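Local coordinates for protein TBC1 domain family member 22A (Homo sapiens, PDB 2QFZ) that probably acts as a GTPase-activating protein for Rab-family GTPases, the chain here being its Rab-GAP TBC domain, at residues Gln271-Gly276 with Glu328-Lys333; Val217-Glu222 with Phe280-Cys285; Ser64-Ala69 with Arg80-Tyr85. All blocks are in the same frame, centred on the assembly; numbering follows the deposited sequence.

Interaction 1 of 3, residues Gln271-Gly276 with Glu328-Lys333; sequences QSEPDG and EAYRLK
E273 spreads its carboxylate between two side chains of helix 319-335: one oxygen, OE2, lies at the ring edge of Y330, and the other, OE1, faces the alkyl end of K333. E273 OE2 comes 3.8 Å from Y330 CE1, near the ring plane, where the weakly positive ring hydrogens would suit an anionic oxygen, and the carboxylate is turned 82° against the ring. On the other branch E273 OE1 stands 4.2 Å from K333 CE and 4.4 Å from K333 NZ. That is too long for a salt bridge, although the opposite charges would still be expected to attract. The lysine ends up here because its chain, straight as far as CD, bends at its last two torsions while sliding past the glutamate in the opposite direction. E273 is folded too, and the bend at chi2 (-76°) sets the two oxygens beside Y330 and K333. Tyrosine suits its place by offering an aryl edge to the oxygen, lysine by a chain long enough to bring a positive charge near the acidic group.

This domain is all-helical, as TBC domains are, and here the loop joining helices 260-270 and 276-291 meets the C-terminal helix at the protein surface. E273 OE2 accepts a hydrogen bond from W48 NE1; W48 also meets the Y330 ring edge-to-face, so one tryptophan contacts both sides of the contact. Y330 also meets F334 edge-to-face. One residue before E273, S272 OG hydrogen-bonds to D268 O, fastening the start of the loop to the last turn of helix 260-270.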
loop_
_atom_site.group_PDB
_atom_site.type_symbol
_atom_site.label_atom_id
_atom_site.label_comp_id
_atom_site.label_asym_id
_atom_site.label_seq_id
_atom_site.Cartn_x
_atom_site.Cartn_y
_atom_site.Cartn_z
ATOM N N GLN A 271 7.739 1.396 -4.285
ATOM C CA GLN A 271 7.672 2.087 -5.583
ATOM C C GLN A 271 9.071 2.291 -6.230
ATOM O O GLN A 271 9.163 2.647 -7.379
ATOM C CB GLN A 271 6.930 3.421 -5.411
ATOM C CG GLN A 271 5.460 3.278 -5.677
ATOM C CD GLN A 271 4.647 4.354 -5.098
ATOM O OE1 GLN A 271 4.981 4.882 -4.047
ATOM N NE2 GLN A 271 3.531 4.682 -5.750
ATOM N N SER A 272 10.135 2.086 -5.461
ATOM C CA SER A 272 11.513 2.214 -5.927
ATOM C C SER A 272 12.040 0.905 -6.456
ATOM O O SER A 272 12.978 0.885 -7.241
ATOM C CB SER A 272 12.401 2.622 -4.789
ATOM O OG SER A 272 12.031 3.886 -4.302
ATOM N N GLU A 273 11.434 -0.188 -5.990
ATOM C CA GLU A 273 11.865 -1.541 -6.313
ATOM C C GLU A 273 11.212 -2.035 -7.580
ATOM O O GLU A 273 10.069 -1.666 -7.897
ATOM C CB GLU A 273 11.521 -2.518 -5.169
ATOM C CG GLU A 273 12.508 -2.522 -4.043
ATOM C CD GLU A 273 13.798 -3.279 -4.391
ATOM O OE1 GLU A 273 13.718 -4.423 -4.850
ATOM O OE2 GLU A 273 14.890 -2.720 -4.196
ATOM N N PRO A 274 11.937 -2.876 -8.327
ATOM C CA PRO A 274 11.260 -3.578 -9.392
ATOM C C PRO A 274 10.260 -4.570 -8.779
ATOM O O PRO A 274 10.604 -5.316 -7.836
ATOM C CB PRO A 274 12.399 -4.245 -10.167
ATOM C CG PRO A 274 13.524 -4.313 -9.264
ATOM C CD PRO A 274 13.371 -3.210 -8.254
ATOM N N ASP A 275 9.018 -4.509 -9.267
ATOM C CA ASP A 275 7.903 -5.319 -8.760
ATOM C C ASP A 275 7.778 -5.292 -7.230
ATOM O O ASP A 275 7.662 -6.337 -6.603
ATOM C CB ASP A 275 8.033 -6.770 -9.247
ATOM C CG ASP A 275 8.003 -6.886 -10.765
ATOM O OD1 ASP A 275 7.208 -6.167 -11.402
ATOM O OD2 ASP A 275 8.780 -7.710 -11.313
ATOM N N GLY A 276 7.794 -4.092 -6.647
ATOM C CA GLY A 276 7.830 -3.911 -5.222
ATOM C C GLY A 276 6.647 -4.469 -4.469
ATOM O O GLY A 276 6.820 -5.079 -3.439
ATOM N N GLU A 328 16.505 -5.822 6.460
ATOM C CA GLU A 328 16.331 -7.277 6.590
ATOM C C GLU A 328 15.679 -7.957 5.378
ATOM O O GLU A 328 16.187 -8.950 4.867
ATOM C CB GLU A 328 15.527 -7.567 7.867
ATOM C CG GLU A 328 16.341 -7.196 9.095
ATOM C CD GLU A 328 17.785 -7.697 8.923
ATOM O OE1 GLU A 328 17.964 -8.944 8.931
ATOM O OE2 GLU A 328 18.701 -6.861 8.684
ATOM N N ALA A 329 14.578 -7.396 4.904
ATOM C CA ALA A 329 13.896 -7.876 3.667
ATOM C C ALA A 329 14.874 -7.952 2.503
ATOM O O ALA A 329 14.912 -8.947 1.758
ATOM C CB ALA A 329 12.739 -6.955 3.319
ATOM N N TYR A 330 15.671 -6.911 2.381
ATOM C CA TYR A 330 16.651 -6.787 1.331
ATOM C C TYR A 330 17.717 -7.892 1.431
ATOM O O TYR A 330 18.061 -8.509 0.419
ATOM C CB TYR A 330 17.280 -5.376 1.318
ATOM C CG TYR A 330 17.927 -5.051 -0.018
ATOM C CD1 TYR A 330 17.148 -4.749 -1.129
ATOM C CD2 TYR A 330 19.317 -5.097 -0.180
ATOM C CE1 TYR A 330 17.722 -4.452 -2.356
ATOM C CE2 TYR A 330 19.910 -4.827 -1.414
ATOM C CZ TYR A 330 19.106 -4.515 -2.504
ATOM O OH TYR A 330 19.669 -4.242 -3.744
ATOM N N ARG A 331 18.198 -8.154 2.642
ATOM C CA ARG A 331 19.135 -9.239 2.879
ATOM C C ARG A 331 18.514 -10.609 2.509
ATOM O O ARG A 331 19.128 -11.395 1.775
ATOM C CB ARG A 331 19.589 -9.241 4.331
ATOM C CG ARG A 331 20.614 -10.320 4.669
ATOM C CD ARG A 331 21.003 -10.365 6.155
ATOM N NE ARG A 331 19.910 -10.710 7.044
ATOM C CZ ARG A 331 19.364 -11.939 7.221
ATOM N NH1 ARG A 331 19.795 -13.003 6.569
ATOM N NH2 ARG A 331 18.344 -12.099 8.084
ATOM N N LEU A 332 17.311 -10.882 3.028
ATOM C CA LEU A 332 16.603 -12.144 2.753
ATOM C C LEU A 332 16.417 -12.383 1.277
ATOM O O LEU A 332 16.488 -13.518 0.827
ATOM C CB LEU A 332 15.247 -12.204 3.447
ATOM C CG LEU A 332 15.213 -12.107 4.959
ATOM C CD1 LEU A 332 13.761 -12.119 5.437
ATOM C CD2 LEU A 332 16.026 -13.244 5.568
ATOM N N LYS A 333 16.218 -11.314 0.517
ATOM C CA LYS A 333 16.155 -11.390 -0.958
ATOM C C LYS A 333 17.385 -12.063 -1.579
ATOM O O LYS A 333 17.274 -12.810 -2.569
ATOM C CB LYS A 333 15.954 -9.984 -1.513
ATOM C CG LYS A 333 15.654 -9.846 -2.968
ATOM C CD LYS A 333 15.373 -8.365 -3.311
ATOM C CE LYS A 333 16.017 -7.930 -4.632
ATOM N NZ LYS A 333 15.297 -8.440 -5.875
#

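Interaction 2 of 3, residues Val217-Glu222 with Phe280-Cys285; sequences VKMLEE and FHLYVC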
loop_
_atom_site.group_PDB
_atom_site.type_symbol
_atom_site.label_atom_id
_atom_site.label_comp_id
_atom_site.label_asym_id
_atom_site.label_seq_id
_atom_site.Cartn_x
_atom_site.Cartn_y
_atom_site.Cartn_z
ATOM N N VAL A 217 1.128 -16.634 -0.154
ATOM C CA VAL A 217 1.225 -17.236 1.182
ATOM C C VAL A 217 2.076 -18.527 1.156
ATOM O O VAL A 217 2.811 -18.820 2.105
ATOM C CB VAL A 217 -0.138 -17.473 1.750
ATOM C CG1 VAL A 217 -0.080 -18.343 3.030
ATOM C CG2 VAL A 217 -0.819 -16.120 2.017
ATOM N N LYS A 218 1.969 -19.285 0.076
ATOM C CA LYS A 218 2.708 -20.556 -0.080
ATOM C C LYS A 218 4.191 -20.259 -0.332
ATOM O O LYS A 218 5.048 -20.911 0.240
ATOM C CB LYS A 218 2.085 -21.397 -1.212
ATOM C CG LYS A 218 2.803 -22.664 -1.543
ATOM C CD LYS A 218 2.992 -23.606 -0.354
ATOM C CE LYS A 218 3.655 -24.909 -0.804
ATOM N NZ LYS A 218 3.860 -25.877 0.319
ATOM N N MET A 219 4.498 -19.273 -1.191
ATOM C CA MET A 219 5.885 -18.842 -1.373
ATOM C C MET A 219 6.470 -18.255 -0.097
ATOM O O MET A 219 7.634 -18.434 0.157
ATOM C CB MET A 219 6.007 -17.822 -2.485
ATOM C CG MET A 219 5.646 -18.365 -3.862
ATOM S SD MET A 219 6.010 -17.106 -5.089
ATOM C CE MET A 219 4.481 -16.163 -5.060
ATOM N N LEU A 220 5.657 -17.573 0.710
ATOM C CA LEU A 220 6.096 -17.111 2.034
ATOM C C LEU A 220 6.488 -18.290 2.907
ATOM O O LEU A 220 7.472 -18.231 3.664
ATOM C CB LEU A 220 5.029 -16.252 2.741
ATOM C CG LEU A 220 5.305 -15.868 4.211
ATOM C CD1 LEU A 220 6.472 -14.913 4.320
ATOM C CD2 LEU A 220 4.088 -15.276 4.888
ATOM N N GLU A 221 5.693 -19.347 2.808
ATOM C CA GLU A 221 5.919 -20.536 3.587
ATOM C C GLU A 221 7.248 -21.174 3.145
ATOM O O GLU A 221 8.074 -21.508 3.991
ATOM C CB GLU A 221 4.716 -21.520 3.478
ATOM C CG GLU A 221 5.032 -22.881 4.099
ATOM C CD GLU A 221 3.817 -23.767 4.408
ATOM O OE1 GLU A 221 2.693 -23.446 3.940
ATOM O OE2 GLU A 221 4.010 -24.801 5.138
ATOM N N GLU A 222 7.467 -21.306 1.825
ATOM C CA GLU A 222 8.723 -21.874 1.293
ATOM C C GLU A 222 9.939 -21.014 1.654
ATOM O O GLU A 222 11.041 -21.536 1.880
ATOM C CB GLU A 222 8.672 -22.044 -0.227
ATOM C CG GLU A 222 7.539 -22.935 -0.736
ATOM C CD GLU A 222 7.671 -24.382 -0.282
ATOM O OE1 GLU A 222 8.381 -25.150 -0.986
ATOM O OE2 GLU A 222 7.058 -24.746 0.767
ATOM N N PHE A 280 8.882 -7.909 -3.967
ATOM C CA PHE A 280 9.571 -7.460 -2.742
ATOM C C PHE A 280 8.715 -7.605 -1.472
ATOM O O PHE A 280 9.250 -7.944 -0.435
ATOM C CB PHE A 280 10.102 -6.042 -2.855
ATOM C CG PHE A 280 11.163 -5.710 -1.844
ATOM C CD1 PHE A 280 12.265 -6.551 -1.658
ATOM C CD2 PHE A 280 11.056 -4.575 -1.052
ATOM C CE1 PHE A 280 13.239 -6.265 -0.705
ATOM C CE2 PHE A 280 12.055 -4.260 -0.111
ATOM C CZ PHE A 280 13.142 -5.104 0.043
ATOM N N HIS A 281 7.409 -7.348 -1.578
ATOM C CA HIS A 281 6.465 -7.546 -0.481
ATOM C C HIS A 281 6.605 -8.879 0.230
ATOM O O HIS A 281 6.516 -8.942 1.468
ATOM C CB HIS A 281 4.993 -7.325 -0.934
ATOM C CG HIS A 281 4.001 -7.420 0.187
ATOM N ND1 HIS A 281 3.985 -6.528 1.232
ATOM C CD2 HIS A 281 3.000 -8.302 0.430
ATOM C CE1 HIS A 281 3.065 -6.892 2.108
ATOM N NE2 HIS A 281 2.443 -7.960 1.641
ATOM N N LEU A 282 6.791 -9.959 -0.527
ATOM C CA LEU A 282 7.029 -11.280 0.058
ATOM C C LEU A 282 8.161 -11.291 1.093
ATOM O O LEU A 282 8.021 -11.841 2.151
ATOM C CB LEU A 282 7.376 -12.301 -1.024
ATOM C CG LEU A 282 6.385 -12.600 -2.137
ATOM C CD1 LEU A 282 6.620 -14.012 -2.637
ATOM C CD2 LEU A 282 4.940 -12.436 -1.685
ATOM N N TYR A 283 9.284 -10.668 0.750
ATOM C CA TYR A 283 10.470 -10.622 1.610
ATOM C C TYR A 283 10.266 -9.746 2.809
ATOM O O TYR A 283 10.866 -10.007 3.812
ATOM C CB TYR A 283 11.683 -10.116 0.822
ATOM C CG TYR A 283 12.013 -11.046 -0.275
ATOM C CD1 TYR A 283 12.750 -12.216 -0.037
ATOM C CD2 TYR A 283 11.553 -10.815 -1.544
ATOM C CE1 TYR A 283 13.022 -13.137 -1.087
ATOM C CE2 TYR A 283 11.824 -11.718 -2.590
ATOM C CZ TYR A 283 12.552 -12.862 -2.343
ATOM O OH TYR A 283 12.829 -13.705 -3.390
ATOM N N VAL A 284 9.461 -8.681 2.675
ATOM C CA VAL A 284 9.083 -7.847 3.806
ATOM C C VAL A 284 8.222 -8.666 4.785
ATOM O O VAL A 284 8.380 -8.557 6.030
ATOM C CB VAL A 284 8.373 -6.517 3.351
ATOM C CG1 VAL A 284 7.834 -5.721 4.565
ATOM C CG2 VAL A 284 9.339 -5.664 2.533
ATOM N N CYS A 285 7.317 -9.485 4.237
ATOM C CA CYS A 285 6.499 -10.357 5.070
ATOM C C CYS A 285 7.367 -11.381 5.866
ATOM O O CYS A 285 7.104 -11.649 7.034
ATOM C CB CYS A 285 5.420 -11.062 4.237
ATOM S SG CYS A 285 3.973 -9.981 3.832
#
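M219 curls round one methyl of L282: M219 CB and CE each lie 3.9 Å from L282 CD1, and M219 SD is 4.0 Å from the same carbon. L282 was modelled in two positions and these distances belong to the one described, so the hold on CD1 is to that extent doubtful. The methionine leaves the backbone with CG anti to the carbonyl carbon, runs straight through chi2, then bends at chi3 (-86°), which swings the terminal methyl back to the leucine. A long, flexible thioether suits this outer edge of the interface, where M219 is largely exposed while L282 is buried.

Deeper in, L220 makes the firmer contact, through CD1. With CG anti to the backbone N (chi1 172°) and chi2 at 68°, this methyl is carried across to the neighbouring helix and rests 4.0 Å from C285 CB, and equally near C285 C; L282 O is 4.1 Å from L220 CD1. Segments 217-222 and 280-285 of helices 211-227 and 276-291 have axes 9.8 Å apart at closest approach, crossing at -54°, an apolar helix-helix interface within the all-helical TBC fold. C285 is small enough to let the leucine methyl approach the helix backbone.

Other helices adjoin the contact: L220 also touches A246 of helix 242-251, while H281, one residue before L282, turns its imidazole elsewhere, ND1 bonding to the hydroxyl of Y270 and NE2 to the carbonyl of W249.

Interaction 3 of 3, residues Ser64-Ala69 with Arg80-Tyr85; sequences SGYLPA and RKQKEY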
loop_
_atom_site.group_PDB
_atom_site.type_symbol
_atom_site.label_atom_id
_atom_site.label_comp_id
_atom_site.label_asym_id
_atom_site.label_seq_id
_atom_site.Cartn_x
_atom_site.Cartn_y
_atom_site.Cartn_z
ATOM N N SER A 64 5.344 5.774 -10.014
ATOM C CA SER A 64 4.253 4.929 -10.470
ATOM C C SER A 64 3.935 5.047 -11.962
ATOM O O SER A 64 3.083 4.308 -12.457
ATOM C CB SER A 64 2.983 5.300 -9.753
ATOM O OG SER A 64 2.539 6.556 -10.262
ATOM N N GLY A 65 4.554 5.998 -12.657
ATOM C CA GLY A 65 4.275 6.242 -14.070
ATOM C C GLY A 65 3.010 7.029 -14.372
ATOM O O GLY A 65 2.533 7.038 -15.503
ATOM N N TYR A 66 2.437 7.672 -13.371
ATOM C CA TYR A 66 1.220 8.477 -13.582
ATOM C C TYR A 66 1.575 9.761 -14.367
ATOM O O TYR A 66 0.874 10.151 -15.305
ATOM C CB TYR A 66 0.580 8.791 -12.225
ATOM C CG TYR A 66 -0.642 9.661 -12.249
ATOM C CD1 TYR A 66 -1.693 9.390 -13.105
ATOM C CD2 TYR A 66 -0.756 10.763 -11.382
ATOM C CE1 TYR A 66 -2.849 10.227 -13.131
ATOM C CE2 TYR A 66 -1.904 11.580 -11.386
ATOM C CZ TYR A 66 -2.939 11.302 -12.283
ATOM O OH TYR A 66 -4.083 12.068 -12.300
ATOM N N LEU A 67 2.665 10.405 -13.966
ATOM C CA LEU A 67 3.151 11.551 -14.646
ATOM C C LEU A 67 4.455 11.213 -15.353
ATOM O O LEU A 67 5.249 10.414 -14.844
ATOM C CB LEU A 67 3.354 12.710 -13.690
ATOM C CG LEU A 67 2.064 13.354 -13.155
ATOM C CD1 LEU A 67 2.408 14.583 -12.364
ATOM C CD2 LEU A 67 1.065 13.681 -14.253
ATOM N N PRO A 68 4.658 11.810 -16.540
ATOM C CA PRO A 68 5.870 11.660 -17.366
ATOM C C PRO A 68 7.103 12.295 -16.764
ATOM O O PRO A 68 6.986 13.289 -16.024
ATOM C CB PRO A 68 5.487 12.349 -18.680
ATOM C CG PRO A 68 4.352 13.243 -18.347
ATOM C CD PRO A 68 3.650 12.665 -17.182
ATOM N N ALA A 69 8.255 11.693 -17.069
ATOM C CA ALA A 69 9.570 12.170 -16.663
ATOM C C ALA A 69 9.886 13.548 -17.252
ATOM O O ALA A 69 10.565 14.358 -16.616
ATOM C CB ALA A 69 10.635 11.167 -17.083
ATOM N N ARG A 80 -5.339 15.932 -18.571
ATOM C CA ARG A 80 -6.105 14.968 -19.402
ATOM C C ARG A 80 -6.502 13.702 -18.628
ATOM O O ARG A 80 -7.629 13.243 -18.761
ATOM C CB ARG A 80 -5.359 14.661 -20.703
ATOM C CG ARG A 80 -5.242 15.949 -21.524
ATOM C CD ARG A 80 -4.973 15.767 -22.919
ATOM N NE ARG A 80 -3.606 16.044 -23.343
ATOM C CZ ARG A 80 -3.250 16.889 -24.328
ATOM N NH1 ARG A 80 -1.985 17.001 -24.664
ATOM N NH2 ARG A 80 -4.126 17.641 -24.947
ATOM N N LYS A 81 -5.611 13.178 -17.782
ATOM C CA LYS A 81 -5.970 11.986 -16.958
ATOM C C LYS A 81 -7.037 12.320 -15.931
ATOM O O LYS A 81 -7.926 11.533 -15.681
ATOM C CB LYS A 81 -4.737 11.374 -16.316
ATOM C CG LYS A 81 -3.805 10.710 -17.297
ATOM C CD LYS A 81 -2.700 9.971 -16.603
ATOM C CE LYS A 81 -1.726 9.315 -17.574
ATOM N NZ LYS A 81 -0.620 8.560 -16.880
ATOM N N GLN A 82 -6.974 13.509 -15.336
ATOM C CA GLN A 82 -8.016 13.919 -14.417
ATOM C C GLN A 82 -9.382 14.025 -15.138
ATOM O O GLN A 82 -10.374 13.508 -14.648
ATOM C CB GLN A 82 -7.658 15.239 -13.733
ATOM C CG GLN A 82 -6.625 15.090 -12.590
ATOM C CD GLN A 82 -5.931 16.381 -12.271
ATOM O OE1 GLN A 82 -6.114 17.396 -12.963
ATOM N NE2 GLN A 82 -5.113 16.358 -11.223
ATOM N N LYS A 83 -9.422 14.677 -16.309
ATOM C CA LYS A 83 -10.664 14.752 -17.076
ATOM C C LYS A 83 -11.202 13.379 -17.429
ATOM O O LYS A 83 -12.391 13.176 -17.441
ATOM C CB LYS A 83 -10.454 15.555 -18.367
ATOM C CG LYS A 83 -10.272 17.033 -18.099
ATOM C CD LYS A 83 -10.224 17.842 -19.371
ATOM C CE LYS A 83 -9.981 19.291 -19.047
ATOM N NZ LYS A 83 -10.983 19.809 -18.054
ATOM N N GLU A 84 -10.326 12.422 -17.728
ATOM C CA GLU A 84 -10.797 11.066 -18.083
ATOM C C GLU A 84 -11.550 10.424 -16.903
ATOM O O GLU A 84 -12.568 9.756 -17.091
ATOM C CB GLU A 84 -9.617 10.202 -18.544
ATOM C CG GLU A 84 -9.958 8.771 -18.853
ATOM N N TYR A 85 -11.053 10.657 -15.677
ATOM C CA TYR A 85 -11.673 10.127 -14.495
ATOM C C TYR A 85 -13.008 10.819 -14.252
ATOM O O TYR A 85 -13.981 10.183 -13.913
ATOM C CB TYR A 85 -10.757 10.303 -13.267
ATOM C CG TYR A 85 -11.421 9.838 -11.972
ATOM C CD1 TYR A 85 -11.588 8.493 -11.706
ATOM C CD2 TYR A 85 -11.900 10.748 -11.036
ATOM C CE1 TYR A 85 -12.225 8.059 -10.542
ATOM C CE2 TYR A 85 -12.510 10.314 -9.844
ATOM C CZ TYR A 85 -12.673 8.961 -9.613
ATOM O OH TYR A 85 -13.288 8.496 -8.435
#
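A Schellman motif ends helix 56-63, with G65 adopting the positive phi (79°) that glycine accepts most readily, and in the chain beyond it the ring end of Y66 approaches helix 74-91. There K81 reaches back, fully extended beyond CG, to give its ammonium to the backbone: K81 NZ to Y66 O is 2.7 Å, the donor tilted 23° from the carbonyl plane and meeting it at a C=O...N angle of 125°. On the way the lysine's methylenes run alongside the tyrosine ring in the opposite direction, K81 CD coming 3.5 Å from Y66 CE1 at an oblique angle. Lysine suits the place because its long chain is apolar beside the ring and charged at the carbonyl. With the chain cut back to alanine, the Y66 carbonyl would probably lose this donor and the ring its methylene neighbours. Farther along the ring, Y66 OH passes 4.0 Å from Q82 CG, the two side chains crossing at about a right angle. The polar ends of both Y66 and Q82 bond to OD1 of D190 on helix 181-200, which also supplies W193 beside the Y66 ring, so that helix joins the loop and helix 74-91.

From the N terminus, interaction 3 comes first and closes a short loop, with ten residues between its segments, tying the turn after helix 56-63 to helix 74-91. It is complete before the other two begin. Interaction 2 then opens on helix 211-227, and interaction 1 opens at 271-276 before interaction 2 closes on helix 276-291; interaction 1 itself closes on the C-terminal helix, so these two cross. They also touch: G276 O lies 3.0 Å from H281 N, a probable hydrogen bond, and A329 packs on V284. Helix 276-291 thus lies between helices 211-227 and 319-335. Interactions 2 and 3 lie on opposite sides of the chain's centre, and the centres of interactions 1 and 3 are about 26 Å apart.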